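Local coordinates for protein cellulase CEL9M (PDB 1IA6) that probably hydrolyses internal beta-1,4-glucosidic linkages of cellulose and related beta-glucans, as a zinc- and calcium-containing family 9 endoglucanase catalytic module, at residues G53-A57 and G58-K62; P362-R365 and A366-G369; F16-A19 and N20-G23. All coordinates share one frame; numbering follows the deposited sequence.

Contact 1: residues G53-A57 and G58-K62; sequences GYHDA and GDHVK. With ZN (zinc ion), chain C.
The Asp-Ala-Gly-Asp signature of family 9 glycoside hydrolases makes a tight turn here, with Asp56 and Asp59 facing a common water from its two ends. Water 1 donates to both carboxylates, lying 2.7 Å from Asp56 OD2 and 2.8 Å from Asp59 OD2. Each oxygen has a second hydrogen-bond partner, Tyr204 OH at Asp56 OD2 and His126 NE2 at Asp59 OD2. The other oxygen of Asp59 turns back toward Ala57, whose backbone N reaches Asp59 OD1 at 3.1 Å, nearly in line with the C-O bond. A chi1 of 53° sets Asp59 CG between its own backbone N and carbonyl carbon, which brings OD1 to the N-H of Ala57. A backbone bond closes the turn at its base, Asp56 N giving its hydrogen to Val61 O at 3.0 Å, while a second water joins the carbonyl oxygens of Ala57 and Asp59 and so satisfies two buried acceptors.

In related family 9 enzymes the aspartates of this signature hold a water at the catalytic centre, and the water shared by Asp56 and Asp59 is consistent with that role. Just outside the motif the same turn serves a metal. His55 NE2 binds the zinc ion at 2.1 Å in a site completed by Cys22, Cys38 and His39. The His60 ring directs an edge at the face of His55 in a tilted edge-to-face pair, planes at 54°, its CD2 lying 3.6 Å from His55 ND1, over the rim of the ring. His60 CB adds a CH-pi contact on that ring. His60 ND1 turns to Gln135. Farther along, Lys62 CG packs 3.4 Å from Tyr54 O, and the bent lysine chain carries NZ to Gly52 O and Asp42.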
ATOM      1  N   GLY A  53     -12.229   0.590   7.456  1.00  9.61           N
ATOM      2  CA  GLY A  53     -11.230   0.095   6.530  1.00  9.64           C
ATOM      3  C   GLY A  53     -11.455   0.658   5.142  1.00  8.83           C
ATOM      4  O   GLY A  53     -12.221   1.610   4.966  1.00  8.85           O
ATOM      5  N   TYR A  54     -10.808   0.058   4.148  1.00  8.04           N
ATOM      6  CA  TYR A  54     -10.914   0.546   2.780  1.00  8.32           C
ATOM      7  C   TYR A  54     -11.248  -0.506   1.737  1.00  7.92           C
ATOM      8  O   TYR A  54     -10.853  -1.668   1.856  1.00  7.42           O
ATOM      9  CB  TYR A  54      -9.591   1.187   2.347  1.00  6.23           C
ATOM     10  CG  TYR A  54      -9.154   2.404   3.127  1.00  8.69           C
ATOM     11  CD1 TYR A  54      -8.569   2.280   4.388  1.00  9.24           C
ATOM     12  CD2 TYR A  54      -9.263   3.678   2.574  1.00  8.08           C
ATOM     13  CE1 TYR A  54      -8.091   3.401   5.070  1.00  8.25           C
ATOM     14  CE2 TYR A  54      -8.794   4.798   3.244  1.00  9.70           C
ATOM     15  CZ  TYR A  54      -8.206   4.653   4.488  1.00  9.39           C
ATOM     16  OH  TYR A  54      -7.706   5.762   5.130  1.00 11.49           O
ATOM     17  N   HIS A  55     -11.969  -0.082   0.702  1.00  6.87           N
ATOM     18  CA  HIS A  55     -12.283  -0.961  -0.420  1.00  7.06           C
ATOM     19  C   HIS A  55     -10.905  -1.176  -1.041  1.00  6.72           C
ATOM     20  O   HIS A  55     -10.097  -0.245  -1.087  1.00  5.98           O
ATOM     21  CB  HIS A  55     -13.184  -0.243  -1.421  1.00  6.14           C
ATOM     22  CG  HIS A  55     -14.512   0.154  -0.858  1.00  6.27           C
ATOM     23  ND1 HIS A  55     -15.185   1.286  -1.268  1.00  6.76           N
ATOM     24  CD2 HIS A  55     -15.297  -0.435   0.073  1.00  7.06           C
ATOM     25  CE1 HIS A  55     -16.326   1.378  -0.610  1.00  6.92           C
ATOM     26  NE2 HIS A  55     -16.419   0.345   0.209  1.00  8.95           N
ATOM     27  N   ASP A  56     -10.644  -2.377  -1.538  1.00  5.42           N
ATOM     28  CA  ASP A  56      -9.336  -2.687  -2.102  1.00  6.85           C
ATOM     29  C   ASP A  56      -8.876  -1.925  -3.343  1.00  7.35           C
ATOM     30  O   ASP A  56      -7.786  -1.354  -3.355  1.00  6.63           O
ATOM     31  CB  ASP A  56      -9.235  -4.186  -2.397  1.00  6.99           C
ATOM     32  CG  ASP A  56      -7.839  -4.591  -2.832  1.00  8.38           C
ATOM     33  OD1 ASP A  56      -6.916  -4.478  -2.005  1.00  8.77           O
ATOM     34  OD2 ASP A  56      -7.660  -5.009  -3.999  1.00  9.38           O
ATOM     35  N   ALA A  57      -9.683  -1.925  -4.397  1.00  6.29           N
ATOM     36  CA  ALA A  57      -9.269  -1.260  -5.625  1.00  8.58           C
ATOM     37  C   ALA A  57     -10.437  -0.541  -6.280  1.00  8.65           C
ATOM     38  O   ALA A  57     -10.870   0.508  -5.806  1.00 10.08           O
ATOM     39  CB  ALA A  57      -8.675  -2.295  -6.583  1.00  9.81           C
ATOM     40  N   GLY A  58     -10.931  -1.105  -7.376  1.00  8.18           N
ATOM     41  CA  GLY A  58     -12.067  -0.520  -8.065  1.00  8.14           C
ATOM     42  C   GLY A  58     -13.313  -1.244  -7.595  1.00  8.86           C
ATOM     43  O   GLY A  58     -14.437  -0.896  -7.965  1.00  9.46           O
ATOM     44  N   ASP A  59     -13.091  -2.271  -6.777  1.00  8.60           N
ATOM     45  CA  ASP A  59     -14.160  -3.078  -6.210  1.00  8.86           C
ATOM     46  C   ASP A  59     -14.381  -2.681  -4.751  1.00  9.88           C
ATOM     47  O   ASP A  59     -13.819  -1.692  -4.281  1.00  9.41           O
ATOM     48  CB  ASP A  59     -13.822  -4.571  -6.310  1.00  9.08           C
ATOM     49  CG  ASP A  59     -12.466  -4.909  -5.716  1.00 11.60           C
ATOM     50  OD1 ASP A  59     -11.811  -4.004  -5.165  1.00 10.83           O
ATOM     51  OD2 ASP A  59     -12.056  -6.087  -5.800  1.00 13.20           O
ATOM     52  N   HIS A  60     -15.170  -3.465  -4.024  1.00  8.28           N
ATOM     53  CA  HIS A  60     -15.484  -3.111  -2.648  1.00  8.69           C
ATOM     54  C   HIS A  60     -15.094  -4.109  -1.569  1.00  7.83           C
ATOM     55  O   HIS A  60     -15.413  -3.916  -0.398  1.00 10.23           O
ATOM     56  CB  HIS A  60     -16.979  -2.800  -2.562  1.00  9.89           C
ATOM     57  CG  HIS A  60     -17.417  -1.720  -3.503  1.00 10.90           C
ATOM     58  ND1 HIS A  60     -18.615  -1.764  -4.185  1.00 11.26           N
ATOM     59  CD2 HIS A  60     -16.815  -0.564  -3.875  1.00 12.92           C
ATOM     60  CE1 HIS A  60     -18.730  -0.685  -4.939  1.00 13.14           C
ATOM     61  NE2 HIS A  60     -17.651   0.061  -4.769  1.00 12.03           N
ATOM     62  N   VAL A  61     -14.401  -5.170  -1.955  1.00  8.89           N
ATOM     63  CA  VAL A  61     -13.968  -6.173  -0.992  1.00  8.97           C
ATOM     64  C   VAL A  61     -12.785  -5.644  -0.184  1.00  9.87           C
ATOM     65  O   VAL A  61     -11.967  -4.878  -0.694  1.00  8.71           O
ATOM     66  CB  VAL A  61     -13.536  -7.469  -1.709  1.00 10.08           C
ATOM     67  CG1 VAL A  61     -13.011  -8.488  -0.699  1.00 11.10           C
ATOM     68  CG2 VAL A  61     -14.715  -8.040  -2.483  1.00 11.97           C
ATOM     69  N   LYS A  62     -12.707  -6.039   1.084  1.00  8.08           N
ATOM     70  CA  LYS A  62     -11.596  -5.635   1.929  1.00  7.46           C
ATOM     71  C   LYS A  62     -10.714  -6.874   2.079  1.00  7.94           C
ATOM     72  O   LYS A  62     -11.034  -7.789   2.835  1.00  9.35           O
ATOM     73  CB  LYS A  62     -12.114  -5.129   3.282  1.00  7.92           C
ATOM     74  CG  LYS A  62     -13.085  -3.958   3.111  1.00  7.98           C
ATOM     75  CD  LYS A  62     -13.487  -3.279   4.417  1.00 12.94           C
ATOM     76  CE  LYS A  62     -14.447  -4.124   5.230  1.00 10.57           C
ATOM     77  NZ  LYS A  62     -15.073  -3.314   6.317  1.00  9.06           N
TER
HETATM   78 ZN    ZN C1264     -17.821   0.150   1.754  1.00 13.00          ZN
HETATM   79  O   HOH W   1      -9.265  -6.034  -5.926  1.00 11.77           O
HETATM   80  O   HOH W   2     -13.383   0.875  -5.001  1.00 10.70           O

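Contact 2: residues P362-R365 and A366-G369; sequences PHHR and AANG
His364 occupies the N-cap of the single-turn helix 365-368, and the chain leaves that helix at Gly369 with a positive phi of 77°. Two backbone bonds define the turn: Asn368 N to His364 O at 2.9 Å, and Gly369 N to Arg365 O at 3.3 Å. The cap itself is made by a side chain. Having CG anti to the backbone N (chi1 -170°) brings the edge of the His364 imidazole to the helix start, where ND1 accepts from Ala367 N, 3.0 Å away and only 7° out of the ring plane. The methyl groups of the two alanines pack against the same ring, Ala366 CB lying 3.5 Å from His364 CE1 and Ala367 CB 3.4 Å from ND1. On another part of the turn, water 3 links Pro362 O to Asn368 ND2, while Asn368 OD1 accepts from Trp129 NE1 and Tyr370 N. The extended Arg365 chain bonds Tyr128 O through NE. Residues 362-365 form the Pro-His-His-Arg sequence, which fits the His-X-Arg signature of family 9. Because ND1 accepts from the helix, its partner nitrogen NE2, bonded to Asn20 OD1, most likely carries the ring hydrogen, which would suit a neutral imidazole.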
ATOM      1  N   PRO A 362     -10.916   5.480 -15.381  1.00 11.20           N
ATOM      2  CA  PRO A 362     -10.377   4.621 -14.318  1.00 10.50           C
ATOM      3  C   PRO A 362     -11.318   3.456 -13.994  1.00 10.79           C
ATOM      4  O   PRO A 362     -12.538   3.616 -14.009  1.00 10.81           O
ATOM      5  CB  PRO A 362     -10.228   5.582 -13.144  1.00 11.20           C
ATOM      6  CG  PRO A 362     -11.376   6.545 -13.361  1.00 11.87           C
ATOM      7  CD  PRO A 362     -11.291   6.804 -14.853  1.00 11.12           C
ATOM      8  N   HIS A 363     -10.751   2.284 -13.720  1.00  9.81           N
ATOM      9  CA  HIS A 363     -11.557   1.118 -13.374  1.00 11.19           C
ATOM     10  C   HIS A 363     -11.905   1.258 -11.894  1.00 10.88           C
ATOM     11  O   HIS A 363     -11.284   0.638 -11.033  1.00 11.59           O
ATOM     12  CB  HIS A 363     -10.759  -0.164 -13.617  1.00 14.14           C
ATOM     13  CG  HIS A 363     -11.557  -1.413 -13.422  1.00 18.58           C
ATOM     14  ND1 HIS A 363     -12.731  -1.658 -14.100  1.00 21.96           N
ATOM     15  CD2 HIS A 363     -11.352  -2.489 -12.625  1.00 20.90           C
ATOM     16  CE1 HIS A 363     -13.216  -2.829 -13.728  1.00 21.65           C
ATOM     17  NE2 HIS A 363     -12.398  -3.354 -12.833  1.00 22.94           N
ATOM     18  N   HIS A 364     -12.902   2.088 -11.610  1.00 10.12           N
ATOM     19  CA  HIS A 364     -13.315   2.361 -10.238  1.00 10.09           C
ATOM     20  C   HIS A 364     -14.826   2.595 -10.223  1.00 10.71           C
ATOM     21  O   HIS A 364     -15.328   3.537 -10.835  1.00 10.73           O
ATOM     22  CB  HIS A 364     -12.547   3.593  -9.740  1.00  9.86           C
ATOM     23  CG  HIS A 364     -12.681   3.858  -8.271  1.00 10.22           C
ATOM     24  ND1 HIS A 364     -13.742   4.552  -7.731  1.00 10.34           N
ATOM     25  CD2 HIS A 364     -11.864   3.557  -7.234  1.00 11.51           C
ATOM     26  CE1 HIS A 364     -13.571   4.671  -6.426  1.00 11.06           C
ATOM     27  NE2 HIS A 364     -12.438   4.076  -6.099  1.00 11.64           N
ATOM     28  N   ARG A 365     -15.550   1.732  -9.521  1.00 10.02           N
ATOM     29  CA  ARG A 365     -17.004   1.834  -9.472  1.00 10.51           C
ATOM     30  C   ARG A 365     -17.559   3.160  -8.955  1.00 10.99           C
ATOM     31  O   ARG A 365     -18.400   3.775  -9.612  1.00 11.49           O
ATOM     32  CB  ARG A 365     -17.575   0.663  -8.663  1.00 11.01           C
ATOM     33  CG  ARG A 365     -17.444  -0.668  -9.395  1.00 13.17           C
ATOM     34  CD  ARG A 365     -17.763  -1.859  -8.506  1.00 12.52           C
ATOM     35  NE  ARG A 365     -17.740  -3.110  -9.262  1.00 13.47           N
ATOM     36  CZ  ARG A 365     -16.645  -3.688  -9.747  1.00 14.80           C
ATOM     37  NH1 ARG A 365     -15.449  -3.140  -9.563  1.00 12.68           N
ATOM     38  NH2 ARG A 365     -16.748  -4.822 -10.428  1.00 14.13           N
ATOM     39  N   ALA A 366     -17.099   3.605  -7.792  1.00  9.86           N
ATOM     40  CA  ALA A 366     -17.598   4.859  -7.230  1.00 12.02           C
ATOM     41  C   ALA A 366     -17.322   6.060  -8.140  1.00 12.03           C
ATOM     42  O   ALA A 366     -18.224   6.853  -8.417  1.00 11.33           O
ATOM     43  CB  ALA A 366     -16.991   5.094  -5.848  1.00 12.12           C
ATOM     44  N   ALA A 367     -16.081   6.194  -8.603  1.00 11.25           N
ATOM     45  CA  ALA A 367     -15.715   7.309  -9.478  1.00 12.19           C
ATOM     46  C   ALA A 367     -16.464   7.267 -10.811  1.00 12.72           C
ATOM     47  O   ALA A 367     -16.876   8.303 -11.329  1.00 13.49           O
ATOM     48  CB  ALA A 367     -14.203   7.313  -9.729  1.00 11.39           C
ATOM     49  N   ASN A 368     -16.636   6.071 -11.365  1.00 13.82           N
ATOM     50  CA  ASN A 368     -17.338   5.926 -12.638  1.00 14.47           C
ATOM     51  C   ASN A 368     -18.725   6.567 -12.537  1.00 16.89           C
ATOM     52  O   ASN A 368     -19.132   7.332 -13.416  1.00 16.47           O
ATOM     53  CB  ASN A 368     -17.442   4.447 -13.012  1.00 14.89           C
ATOM     54  CG  ASN A 368     -18.156   4.230 -14.328  1.00 15.82           C
ATOM     55  OD1 ASN A 368     -19.333   3.888 -14.355  1.00 18.29           O
ATOM     56  ND2 ASN A 368     -17.445   4.441 -15.430  1.00 17.39           N
ATOM     57  N   GLY A 369     -19.441   6.247 -11.462  1.00 16.90           N
ATOM     58  CA  GLY A 369     -20.751   6.830 -11.222  1.00 19.07           C
ATOM     59  C   GLY A 369     -21.942   6.317 -12.013  1.00 20.53           C
ATOM     60  O   GLY A 369     -23.048   6.837 -11.856  1.00 21.67           O
TER
HETATM   61  O   HOH W   3     -14.549   5.059 -15.399  1.00 14.92           O

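Contact 3: residues F16-A19 and N20-G23; sequences FFDA and NKCG. With ZN (zinc ion), chain C.
The segment that carries the zinc ligand Cys22 is reached through a short helix-like turn that follows helix 6-15, in which the salt bridge between Asp18 and Lys21 joins residues three apart. Lys21 NZ stands 2.9 Å from Asp18 OD1, which it meets from above the carboxylate plane, 36° out of it. The lysine is extended beyond CG, and it lies alongside the aspartate with both side chains pointing the same way, so that Lys21 CE also comes within 3.2 Å of Asp18 OD1. Neither charge depends on this partner alone: Asp18 OD2 forms a salt bridge with Lys93 and accepts from Val31 N, while Lys21 NZ also bonds Gln97.

The backbone follows with i to i+3 bonds. Ala19 N reaches Phe16 O at 2.9 Å and Asn20 N reaches Phe17 O at 3.1 Å; Lys21 N to Asp18 O, at 3.5 Å, is weak. The amide of Asn20 turns to a later loop, where ND2 donates to His55 O. Beyond it, Cys22 SG binds the zinc ion at 2.3 Å, beside Cys38, His39 and His55.

Earlier in the turn Phe16 CD2 lies 4.1 Å above the middle of the Phe17 ring. Both phenylalanines pack on helix 413-429, where Phe16 meets Asn416 and Phe17 meets Leu413, Asn416 and Val420. Segment 16-23 thus follows helix 6-15, lies against helix 413-429 through the two phenylalanines, and leads into the loop that precedes strand 62-63.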
ATOM      1  N   PHE A  16      -6.389  10.530  -2.467  1.00  7.88           N
ATOM      2  CA  PHE A  16      -6.953   9.373  -3.159  1.00  8.43           C
ATOM      3  C   PHE A  16      -7.650   8.383  -2.227  1.00  8.24           C
ATOM      4  O   PHE A  16      -8.735   7.897  -2.529  1.00  9.00           O
ATOM      5  CB  PHE A  16      -5.855   8.621  -3.917  1.00  9.22           C
ATOM      6  CG  PHE A  16      -6.251   7.230  -4.321  1.00 10.24           C
ATOM      7  CD1 PHE A  16      -7.169   7.022  -5.342  1.00 11.94           C
ATOM      8  CD2 PHE A  16      -5.736   6.123  -3.647  1.00 11.37           C
ATOM      9  CE1 PHE A  16      -7.573   5.736  -5.688  1.00 13.80           C
ATOM     10  CE2 PHE A  16      -6.134   4.835  -3.984  1.00 12.64           C
ATOM     11  CZ  PHE A  16      -7.054   4.640  -5.005  1.00 13.77           C
ATOM     12  N   PHE A  17      -7.020   8.082  -1.098  1.00  7.89           N
ATOM     13  CA  PHE A  17      -7.581   7.112  -0.166  1.00  8.81           C
ATOM     14  C   PHE A  17      -9.001   7.406   0.297  1.00  8.59           C
ATOM     15  O   PHE A  17      -9.742   6.486   0.639  1.00  8.28           O
ATOM     16  CB  PHE A  17      -6.623   6.935   1.011  1.00  8.77           C
ATOM     17  CG  PHE A  17      -5.336   6.265   0.621  1.00  8.90           C
ATOM     18  CD1 PHE A  17      -5.274   4.882   0.477  1.00  9.38           C
ATOM     19  CD2 PHE A  17      -4.208   7.019   0.316  1.00  8.06           C
ATOM     20  CE1 PHE A  17      -4.111   4.258   0.031  1.00  8.55           C
ATOM     21  CE2 PHE A  17      -3.039   6.406  -0.132  1.00  8.67           C
ATOM     22  CZ  PHE A  17      -2.991   5.024  -0.276  1.00  8.77           C
ATOM     23  N   ASP A  18      -9.387   8.681   0.286  1.00  8.99           N
ATOM     24  CA  ASP A  18     -10.740   9.072   0.674  1.00  9.29           C
ATOM     25  C   ASP A  18     -11.774   8.401  -0.238  1.00  9.39           C
ATOM     26  O   ASP A  18     -12.897   8.120   0.184  1.00  9.90           O
ATOM     27  CB  ASP A  18     -10.913  10.600   0.574  1.00  8.36           C
ATOM     28  CG  ASP A  18     -10.536  11.326   1.857  1.00 12.14           C
ATOM     29  OD1 ASP A  18      -9.973  10.687   2.768  1.00 10.36           O
ATOM     30  OD2 ASP A  18     -10.803  12.549   1.948  1.00 10.17           O
ATOM     31  N   ALA A  19     -11.400   8.144  -1.487  1.00  9.24           N
ATOM     32  CA  ALA A  19     -12.332   7.532  -2.436  1.00  7.92           C
ATOM     33  C   ALA A  19     -12.664   6.081  -2.122  1.00  8.40           C
ATOM     34  O   ALA A  19     -13.679   5.559  -2.584  1.00  8.89           O
ATOM     35  CB  ALA A  19     -11.780   7.632  -3.859  1.00  8.34           C
ATOM     36  N   ASN A  20     -11.814   5.427  -1.340  1.00  7.47           N
ATOM     37  CA  ASN A  20     -12.035   4.022  -1.012  1.00  9.06           C
ATOM     38  C   ASN A  20     -12.467   3.736   0.421  1.00  8.61           C
ATOM     39  O   ASN A  20     -12.616   2.572   0.802  1.00  8.73           O
ATOM     40  CB  ASN A  20     -10.779   3.214  -1.354  1.00  7.35           C
ATOM     41  CG  ASN A  20     -10.682   2.898  -2.841  1.00 10.88           C
ATOM     42  OD1 ASN A  20     -11.121   3.686  -3.679  1.00 10.97           O
ATOM     43  ND2 ASN A  20     -10.099   1.746  -3.173  1.00  9.61           N
ATOM     44  N   LYS A  21     -12.684   4.782   1.209  1.00  8.24           N
ATOM     45  CA  LYS A  21     -13.108   4.582   2.590  1.00  9.36           C
ATOM     46  C   LYS A  21     -14.427   3.828   2.634  1.00  9.18           C
ATOM     47  O   LYS A  21     -15.332   4.079   1.838  1.00 10.09           O
ATOM     48  CB  LYS A  21     -13.211   5.921   3.328  1.00  9.32           C
ATOM     49  CG  LYS A  21     -11.841   6.471   3.696  1.00  8.86           C
ATOM     50  CD  LYS A  21     -11.902   7.789   4.438  1.00 11.68           C
ATOM     51  CE  LYS A  21     -10.492   8.246   4.804  1.00 10.11           C
ATOM     52  NZ  LYS A  21     -10.467   9.599   5.412  1.00 12.72           N
ATOM     53  N   CYS A  22     -14.515   2.892   3.571  1.00  9.02           N
ATOM     54  CA  CYS A  22     -15.692   2.047   3.729  1.00  9.96           C
ATOM     55  C   CYS A  22     -16.258   2.202   5.136  1.00 11.03           C
ATOM     56  O   CYS A  22     -15.520   2.490   6.078  1.00 10.91           O
ATOM     57  CB  CYS A  22     -15.275   0.594   3.486  1.00  8.99           C
ATOM     58  SG  CYS A  22     -16.573  -0.651   3.489  1.00  9.07           S
ATOM     59  N   GLY A  23     -17.568   2.020   5.277  1.00 10.61           N
ATOM     60  CA  GLY A  23     -18.170   2.122   6.593  1.00 10.95           C
ATOM     61  C   GLY A  23     -19.126   3.278   6.811  1.00 11.92           C
ATOM     62  O   GLY A  23     -19.279   4.150   5.950  1.00 10.64           O
TER
HETATM   63 ZN    ZN C1264     -17.821   0.150   1.754  1.00 13.00          ZN

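All three contacts lie on one side of the chain's centre, and contacts 1 and 3, with centres about 8 Å apart, share the zinc ion through one ligand each. Their backbones are joined twice: His55 N lies 2.7 Å from Asn20 O and Gly53 O lies 3.0 Å from Cys22 N, both probable hydrogen bonds. Contact 2, about 12 Å from either centre, joins contact 1 where Arg365 NH1 probably bonds Gly58 O at 2.9 Å. The arginine side chain is also about 7 Å from that of Glu410, a predicted active-site residue. Residues 53-62 thus supply a zinc ligand and, through Gly58, meet an arginine that lies near the predicted active site.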